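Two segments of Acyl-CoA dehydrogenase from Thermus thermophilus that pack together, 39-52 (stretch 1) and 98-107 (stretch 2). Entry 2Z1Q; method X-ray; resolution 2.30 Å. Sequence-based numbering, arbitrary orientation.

Stretch 1 (39-52) TRTFVEREVLPLLE
Stretch 2, residues 98-107: EELSGSGGFS

What backbones meet here? Residues 39-52 are helical, part of a longer helix, with a wider pi-type turn at 43-47, where Val47 N bonds Phe42 O (3.2 Å) and Leu48 N bonds Val43 O (2.8 Å); a kink follows at Pro49, whose N has no bond to the preceding turn. The second stretch leaves a helix at Glu98-Glu99, passes through a loop and enters another helix by Phe106.

How do they run past each other? They advance in the same direction: CA of Arg40 lies 6.1 Å from CA of Glu99, CA of Val47 5.8 Å from CA of Ser103, and CA of Leu51 7.2 Å from CA of Gly104. A type II' turn spans Ser103 to Phe106, with Gly104 at phi/psi 64/-140, a positive phi that favours glycine. An ideal CB there would sit 3.0 Å from Leu51 CD1, a tight fit.

What fills the middle? Val43 (chi1 t) sets CG2 3.5 Å from Leu100 CD2 and CG1 3.8 Å from Gly102 O. Leu100 is m,t. Phe42 (t, chi2 63°) and Phe106 (t, chi2 70°) meet obliquely, planes at 61°, with Phe42 CE2 3.6 Å from Phe106 CE2. Val47 (t) brings CG1 to 3.3 Å from Ser103 CB, and Leu51 (t,p) places CD1 3.7 Å from Ser103 O.

Do polar groups tie the stretches together? No hydrogen bond crosses, so packing dominates. Thr39 (m) puts CG2 3.4 Å from Glu99 CB. Arg40 (m,t,m) and Glu99 (m,m) have opposite charges, but Arg40 NE and Glu99 OE1, 4.1 Å apart, lie beyond salt-bridge range. The serines bond within their own stretch: Ser103 OG (chi1 p) donates to Leu100 O at 2.6 Å, and Ser107 OG (chi1 p) to Gly104 O at 2.6 Å, bracing the loop and turn.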

ATOM      1  N   THR B  39      -6.217 -16.181  24.890  1.00 38.15           N
ATOM      2  CA  THR B  39      -6.374 -15.939  23.465  1.00 37.94           C
ATOM      3  C   THR B  39      -5.099 -16.314  22.720  1.00 38.56           C
ATOM      4  O   THR B  39      -5.150 -17.005  21.700  1.00 38.50           O
ATOM      5  CB  THR B  39      -6.739 -14.464  23.205  1.00 37.74           C
ATOM      6  OG1 THR B  39      -8.000 -14.174  23.827  1.00 35.75           O
ATOM      7  CG2 THR B  39      -6.838 -14.184  21.720  1.00 36.44           C
ATOM      8  N   ARG B  40      -3.952 -15.874  23.227  1.00 39.24           N
ATOM      9  CA  ARG B  40      -2.681 -16.199  22.592  1.00 40.54           C
ATOM     10  C   ARG B  40      -2.502 -17.716  22.488  1.00 41.61           C
ATOM     11  O   ARG B  40      -1.973 -18.217  21.488  1.00 41.39           O
ATOM     12  CB  ARG B  40      -1.517 -15.586  23.375  1.00 42.64           C
ATOM     13  CG  ARG B  40      -1.156 -14.149  22.965  1.00 45.91           C
ATOM     14  CD  ARG B  40      -0.036 -13.557  23.832  1.00 49.15           C
ATOM     15  NE  ARG B  40      -0.541 -12.881  25.030  1.00 53.63           N
ATOM     16  CZ  ARG B  40      -0.052 -13.058  26.257  1.00 56.00           C
ATOM     17  NH1 ARG B  40       0.958 -13.898  26.460  1.00 57.02           N
ATOM     18  NH2 ARG B  40      -0.571 -12.399  27.288  1.00 58.41           N
ATOM     19  N   THR B  41      -2.953 -18.440  23.510  1.00 40.43           N
ATOM     20  CA  THR B  41      -2.832 -19.893  23.521  1.00 40.80           C
ATOM     21  C   THR B  41      -3.791 -20.495  22.494  1.00 39.08           C
ATOM     22  O   THR B  41      -3.420 -21.374  21.717  1.00 39.39           O
ATOM     23  CB  THR B  41      -3.150 -20.465  24.918  1.00 40.79           C
ATOM     24  OG1 THR B  41      -2.327 -19.816  25.892  1.00 42.22           O
ATOM     25  CG2 THR B  41      -2.877 -21.964  24.958  1.00 40.81           C
ATOM     26  N   PHE B  42      -5.025 -20.007  22.510  1.00 37.72           N
ATOM     27  CA  PHE B  42      -6.061 -20.448  21.585  1.00 37.44           C
ATOM     28  C   PHE B  42      -5.606 -20.317  20.133  1.00 37.08           C
ATOM     29  O   PHE B  42      -5.877 -21.189  19.308  1.00 36.48           O
ATOM     30  CB  PHE B  42      -7.317 -19.601  21.791  1.00 37.24           C
ATOM     31  CG  PHE B  42      -8.420 -19.899  20.811  1.00 37.49           C
ATOM     32  CD1 PHE B  42      -9.018 -21.153  20.776  1.00 36.17           C
ATOM     33  CD2 PHE B  42      -8.875 -18.912  19.935  1.00 36.51           C
ATOM     34  CE1 PHE B  42     -10.052 -21.424  19.892  1.00 35.27           C
ATOM     35  CE2 PHE B  42      -9.915 -19.176  19.046  1.00 35.32           C
ATOM     36  CZ  PHE B  42     -10.503 -20.438  19.028  1.00 34.08           C
ATOM     37  N   VAL B  43      -4.905 -19.227  19.830  1.00 36.43           N
ATOM     38  CA  VAL B  43      -4.431 -18.964  18.475  1.00 35.94           C
ATOM     39  C   VAL B  43      -3.290 -19.871  18.060  1.00 36.78           C
ATOM     40  O   VAL B  43      -3.329 -20.488  16.993  1.00 34.94           O
ATOM     41  CB  VAL B  43      -3.974 -17.493  18.330  1.00 36.13           C
ATOM     42  CG1 VAL B  43      -3.355 -17.253  16.958  1.00 32.73           C
ATOM     43  CG2 VAL B  43      -5.154 -16.580  18.542  1.00 35.41           C
ATOM     44  N   GLU B  44      -2.270 -19.949  18.902  1.00 37.56           N
ATOM     45  CA  GLU B  44      -1.127 -20.770  18.581  1.00 39.79           C
ATOM     46  C   GLU B  44      -1.453 -22.259  18.483  1.00 39.48           C
ATOM     47  O   GLU B  44      -0.910 -22.951  17.632  1.00 40.71           O
ATOM     48  CB  GLU B  44      -0.019 -20.552  19.611  1.00 41.30           C
ATOM     49  CG  GLU B  44       1.235 -21.368  19.320  1.00 47.60           C
ATOM     50  CD  GLU B  44       2.042 -21.670  20.569  1.00 50.28           C
ATOM     51  OE1 GLU B  44       2.598 -20.727  21.174  1.00 50.98           O
ATOM     52  OE2 GLU B  44       2.113 -22.860  20.950  1.00 52.86           O
ATOM     53  N   ARG B  45      -2.346 -22.758  19.327  1.00 40.37           N
ATOM     54  CA  ARG B  45      -2.636 -24.185  19.304  1.00 42.53           C
ATOM     55  C   ARG B  45      -3.901 -24.638  18.567  1.00 40.98           C
ATOM     56  O   ARG B  45      -3.969 -25.771  18.099  1.00 38.20           O
ATOM     57  CB  ARG B  45      -2.693 -24.724  20.733  1.00 46.56           C
ATOM     58  CG  ARG B  45      -3.980 -24.366  21.448  1.00 53.07           C
ATOM     59  CD  ARG B  45      -4.105 -25.072  22.791  1.00 59.05           C
ATOM     60  NE  ARG B  45      -5.438 -24.913  23.369  1.00 62.84           N
ATOM     61  CZ  ARG B  45      -5.834 -25.483  24.504  1.00 65.25           C
ATOM     62  NH1 ARG B  45      -5.000 -26.252  25.193  1.00 66.35           N
ATOM     63  NH2 ARG B  45      -7.070 -25.292  24.951  1.00 67.66           N
ATOM     64  N   GLU B  46      -4.895 -23.762  18.466  1.00 40.57           N
ATOM     65  CA  GLU B  46      -6.145 -24.133  17.800  1.00 38.79           C
ATOM     66  C   GLU B  46      -6.310 -23.534  16.403  1.00 37.90           C
ATOM     67  O   GLU B  46      -6.382 -24.255  15.413  1.00 37.60           O
ATOM     68  CB  GLU B  46      -7.337 -23.725  18.670  1.00 37.39           C
ATOM     69  CG  GLU B  46      -7.248 -24.172  20.124  1.00 40.93           C
ATOM     70  CD  GLU B  46      -7.506 -25.659  20.309  1.00 43.79           C
ATOM     71  OE1 GLU B  46      -6.711 -26.474  19.797  1.00 43.50           O
ATOM     72  OE2 GLU B  46      -8.504 -26.010  20.981  1.00 46.75           O
ATOM     73  N   VAL B  47      -6.361 -22.212  16.327  1.00 36.28           N
ATOM     74  CA  VAL B  47      -6.563 -21.524  15.057  1.00 36.12           C
ATOM     75  C   VAL B  47      -5.453 -21.627  14.024  1.00 35.09           C
ATOM     76  O   VAL B  47      -5.683 -22.057  12.900  1.00 37.18           O
ATOM     77  CB  VAL B  47      -6.844 -20.035  15.282  1.00 36.77           C
ATOM     78  CG1 VAL B  47      -7.185 -19.371  13.954  1.00 36.49           C
ATOM     79  CG2 VAL B  47      -7.980 -19.870  16.273  1.00 36.07           C
ATOM     80  N   LEU B  48      -4.253 -21.216  14.399  1.00 34.80           N
ATOM     81  CA  LEU B  48      -3.118 -21.238  13.492  1.00 35.56           C
ATOM     82  C   LEU B  48      -2.883 -22.581  12.790  1.00 35.20           C
ATOM     83  O   LEU B  48      -2.601 -22.627  11.592  1.00 32.54           O
ATOM     84  CB  LEU B  48      -1.853 -20.841  14.249  1.00 36.59           C
ATOM     85  CG  LEU B  48      -0.810 -20.070  13.449  1.00 39.44           C
ATOM     86  CD1 LEU B  48      -1.469 -18.842  12.844  1.00 37.62           C
ATOM     87  CD2 LEU B  48       0.343 -19.670  14.365  1.00 39.40           C
ATOM     88  N   PRO B  49      -2.972 -23.689  13.540  1.00 33.66           N
ATOM     89  CA  PRO B  49      -2.761 -25.016  12.955  1.00 34.86           C
ATOM     90  C   PRO B  49      -3.721 -25.362  11.809  1.00 34.75           C
ATOM     91  O   PRO B  49      -3.406 -26.188  10.955  1.00 34.32           O
ATOM     92  CB  PRO B  49      -2.933 -25.946  14.157  1.00 35.02           C
ATOM     93  CG  PRO B  49      -2.431 -25.101  15.295  1.00 35.44           C
ATOM     94  CD  PRO B  49      -3.053 -23.761  15.009  1.00 33.31           C
ATOM     95  N   LEU B  50      -4.882 -24.712  11.796  1.00 34.90           N
ATOM     96  CA  LEU B  50      -5.900 -24.958  10.775  1.00 35.74           C
ATOM     97  C   LEU B  50      -6.004 -23.854   9.716  1.00 36.37           C
ATOM     98  O   LEU B  50      -6.724 -23.998   8.726  1.00 36.47           O
ATOM     99  CB  LEU B  50      -7.259 -25.137  11.453  1.00 32.65           C
ATOM    100  CG  LEU B  50      -7.377 -26.253  12.493  1.00 32.90           C
ATOM    101  CD1 LEU B  50      -8.731 -26.120  13.159  1.00 32.68           C
ATOM    102  CD2 LEU B  50      -7.216 -27.631  11.852  1.00 31.37           C
ATOM    103  N   LEU B  51      -5.283 -22.761   9.921  1.00 36.42           N
ATOM    104  CA  LEU B  51      -5.315 -21.631   9.000  1.00 37.32           C
ATOM    105  C   LEU B  51      -5.144 -21.985   7.520  1.00 37.53           C
ATOM    106  O   LEU B  51      -5.902 -21.514   6.671  1.00 36.75           O
ATOM    107  CB  LEU B  51      -4.243 -20.617   9.398  1.00 36.87           C
ATOM    108  CG  LEU B  51      -4.241 -19.299   8.625  1.00 40.23           C
ATOM    109  CD1 LEU B  51      -5.654 -18.702   8.573  1.00 38.16           C
ATOM    110  CD2 LEU B  51      -3.263 -18.351   9.304  1.00 40.51           C
ATOM    111  N   GLU B  52      -4.140 -22.803   7.220  1.00 37.27           N
ATOM    112  CA  GLU B  52      -3.853 -23.206   5.847  1.00 37.44           C
ATOM    113  C   GLU B  52      -5.045 -23.920   5.211  1.00 35.38           C
ATOM    114  O   GLU B  52      -5.436 -23.600   4.092  1.00 34.33           O
ATOM    115  CB  GLU B  52      -2.616 -24.116   5.815  1.00 39.49           C
ATOM    116  CG  GLU B  52      -1.720 -23.940   4.594  1.00 45.82           C
ATOM    117  CD  GLU B  52      -1.079 -22.555   4.516  1.00 49.22           C
ATOM    118  OE1 GLU B  52      -0.452 -22.126   5.509  1.00 52.04           O
ATOM    119  OE2 GLU B  52      -1.197 -21.896   3.456  1.00 50.64           O
ATOM    120  N   GLU B  98      -7.271  -7.661  19.703  1.00 26.94           N
ATOM    121  CA  GLU B  98      -5.877  -7.443  19.332  1.00 26.19           C
ATOM    122  C   GLU B  98      -5.088  -8.748  19.205  1.00 26.99           C
ATOM    123  O   GLU B  98      -4.351  -8.935  18.243  1.00 26.52           O
ATOM    124  CB  GLU B  98      -5.167  -6.506  20.335  1.00 26.47           C
ATOM    125  CG  GLU B  98      -3.639  -6.392  20.103  1.00 27.82           C
ATOM    126  CD  GLU B  98      -2.891  -5.552  21.149  1.00 28.17           C
ATOM    127  OE1 GLU B  98      -1.646  -5.621  21.169  1.00 25.68           O
ATOM    128  OE2 GLU B  98      -3.538  -4.828  21.942  1.00 28.23           O
ATOM    129  N   GLU B  99      -5.247  -9.642  20.177  1.00 28.27           N
ATOM    130  CA  GLU B  99      -4.523 -10.911  20.176  1.00 31.29           C
ATOM    131  C   GLU B  99      -5.007 -11.861  19.078  1.00 31.91           C
ATOM    132  O   GLU B  99      -4.281 -12.749  18.642  1.00 31.78           O
ATOM    133  CB  GLU B  99      -4.637 -11.581  21.557  1.00 32.08           C
ATOM    134  CG  GLU B  99      -3.860 -10.866  22.686  1.00 34.87           C
ATOM    135  CD  GLU B  99      -2.411 -10.565  22.323  1.00 34.86           C
ATOM    136  OE1 GLU B  99      -1.833 -11.300  21.490  1.00 38.69           O
ATOM    137  OE2 GLU B  99      -1.843  -9.604  22.877  1.00 34.53           O
ATOM    138  N   LEU B 100      -6.236 -11.668  18.627  1.00 33.02           N
ATOM    139  CA  LEU B 100      -6.759 -12.524  17.579  1.00 35.56           C
ATOM    140  C   LEU B 100      -6.334 -12.115  16.166  1.00 38.35           C
ATOM    141  O   LEU B 100      -6.707 -12.775  15.198  1.00 36.49           O
ATOM    142  CB  LEU B 100      -8.272 -12.605  17.672  1.00 31.16           C
ATOM    143  CG  LEU B 100      -8.781 -13.589  18.724  1.00 29.25           C
ATOM    144  CD1 LEU B 100     -10.285 -13.512  18.728  1.00 28.26           C
ATOM    145  CD2 LEU B 100      -8.312 -15.014  18.431  1.00 28.08           C
ATOM    146  N   SER B 101      -5.540 -11.049  16.061  1.00 40.86           N
ATOM    147  CA  SER B 101      -5.052 -10.571  14.765  1.00 44.44           C
ATOM    148  C   SER B 101      -4.052 -11.572  14.178  1.00 45.57           C
ATOM    149  O   SER B 101      -3.496 -11.351  13.099  1.00 46.46           O
ATOM    150  CB  SER B 101      -4.367  -9.208  14.915  1.00 46.20           C
ATOM    151  OG  SER B 101      -3.135  -9.322  15.618  1.00 49.01           O
ATOM    152  N   GLY B 102      -3.821 -12.668  14.897  1.00 47.26           N
ATOM    153  CA  GLY B 102      -2.890 -13.676  14.416  1.00 48.59           C
ATOM    154  C   GLY B 102      -3.607 -14.901  13.882  1.00 49.08           C
ATOM    155  O   GLY B 102      -2.979 -15.855  13.410  1.00 50.56           O
ATOM    156  N   SER B 103      -4.931 -14.870  13.954  1.00 47.87           N
ATOM    157  CA  SER B 103      -5.759 -15.974  13.502  1.00 47.40           C
ATOM    158  C   SER B 103      -6.150 -15.834  12.025  1.00 45.90           C
ATOM    159  O   SER B 103      -6.864 -16.684  11.474  1.00 46.54           O
ATOM    160  CB  SER B 103      -7.008 -16.054  14.386  1.00 48.16           C
ATOM    161  OG  SER B 103      -7.799 -14.882  14.260  1.00 49.25           O
ATOM    162  N   GLY B 104      -5.662 -14.775  11.382  1.00 43.48           N
ATOM    163  CA  GLY B 104      -5.994 -14.557   9.988  1.00 38.52           C
ATOM    164  C   GLY B 104      -7.484 -14.316   9.846  1.00 35.75           C
ATOM    165  O   GLY B 104      -8.080 -13.652  10.689  1.00 34.68           O
ATOM    166  N   GLY B 105      -8.088 -14.869   8.798  1.00 33.49           N
ATOM    167  CA  GLY B 105      -9.511 -14.667   8.582  1.00 32.31           C
ATOM    168  C   GLY B 105     -10.432 -15.005   9.745  1.00 30.33           C
ATOM    169  O   GLY B 105     -11.530 -14.455   9.846  1.00 29.24           O
ATOM    170  N   PHE B 106     -10.006 -15.901  10.626  1.00 29.74           N
ATOM    171  CA  PHE B 106     -10.843 -16.262  11.753  1.00 29.07           C
ATOM    172  C   PHE B 106     -11.165 -15.012  12.577  1.00 28.79           C
ATOM    173  O   PHE B 106     -12.200 -14.953  13.252  1.00 27.29           O
ATOM    174  CB  PHE B 106     -10.161 -17.321  12.620  1.00 29.29           C
ATOM    175  CG  PHE B 106     -10.949 -17.677  13.837  1.00 29.23           C
ATOM    176  CD1 PHE B 106     -12.142 -18.388  13.732  1.00 29.41           C
ATOM    177  CD2 PHE B 106     -10.545 -17.227  15.081  1.00 29.89           C
ATOM    178  CE1 PHE B 106     -12.925 -18.637  14.863  1.00 29.60           C
ATOM    179  CE2 PHE B 106     -11.315 -17.464  16.213  1.00 30.09           C
ATOM    180  CZ  PHE B 106     -12.508 -18.167  16.108  1.00 30.74           C
ATOM    181  N   SER B 107     -10.297 -14.004  12.503  1.00 26.36           N
ATOM    182  CA  SER B 107     -10.515 -12.762  13.229  1.00 27.03           C
ATOM    183  C   SER B 107     -11.838 -12.131  12.773  1.00 27.12           C
ATOM    184  O   SER B 107     -12.588 -11.589  13.593  1.00 26.75           O
ATOM    185  CB  SER B 107      -9.355 -11.800  12.980  1.00 28.51           C
ATOM    186  OG  SER B 107      -9.237 -11.505  11.598  1.00 35.00           O
TER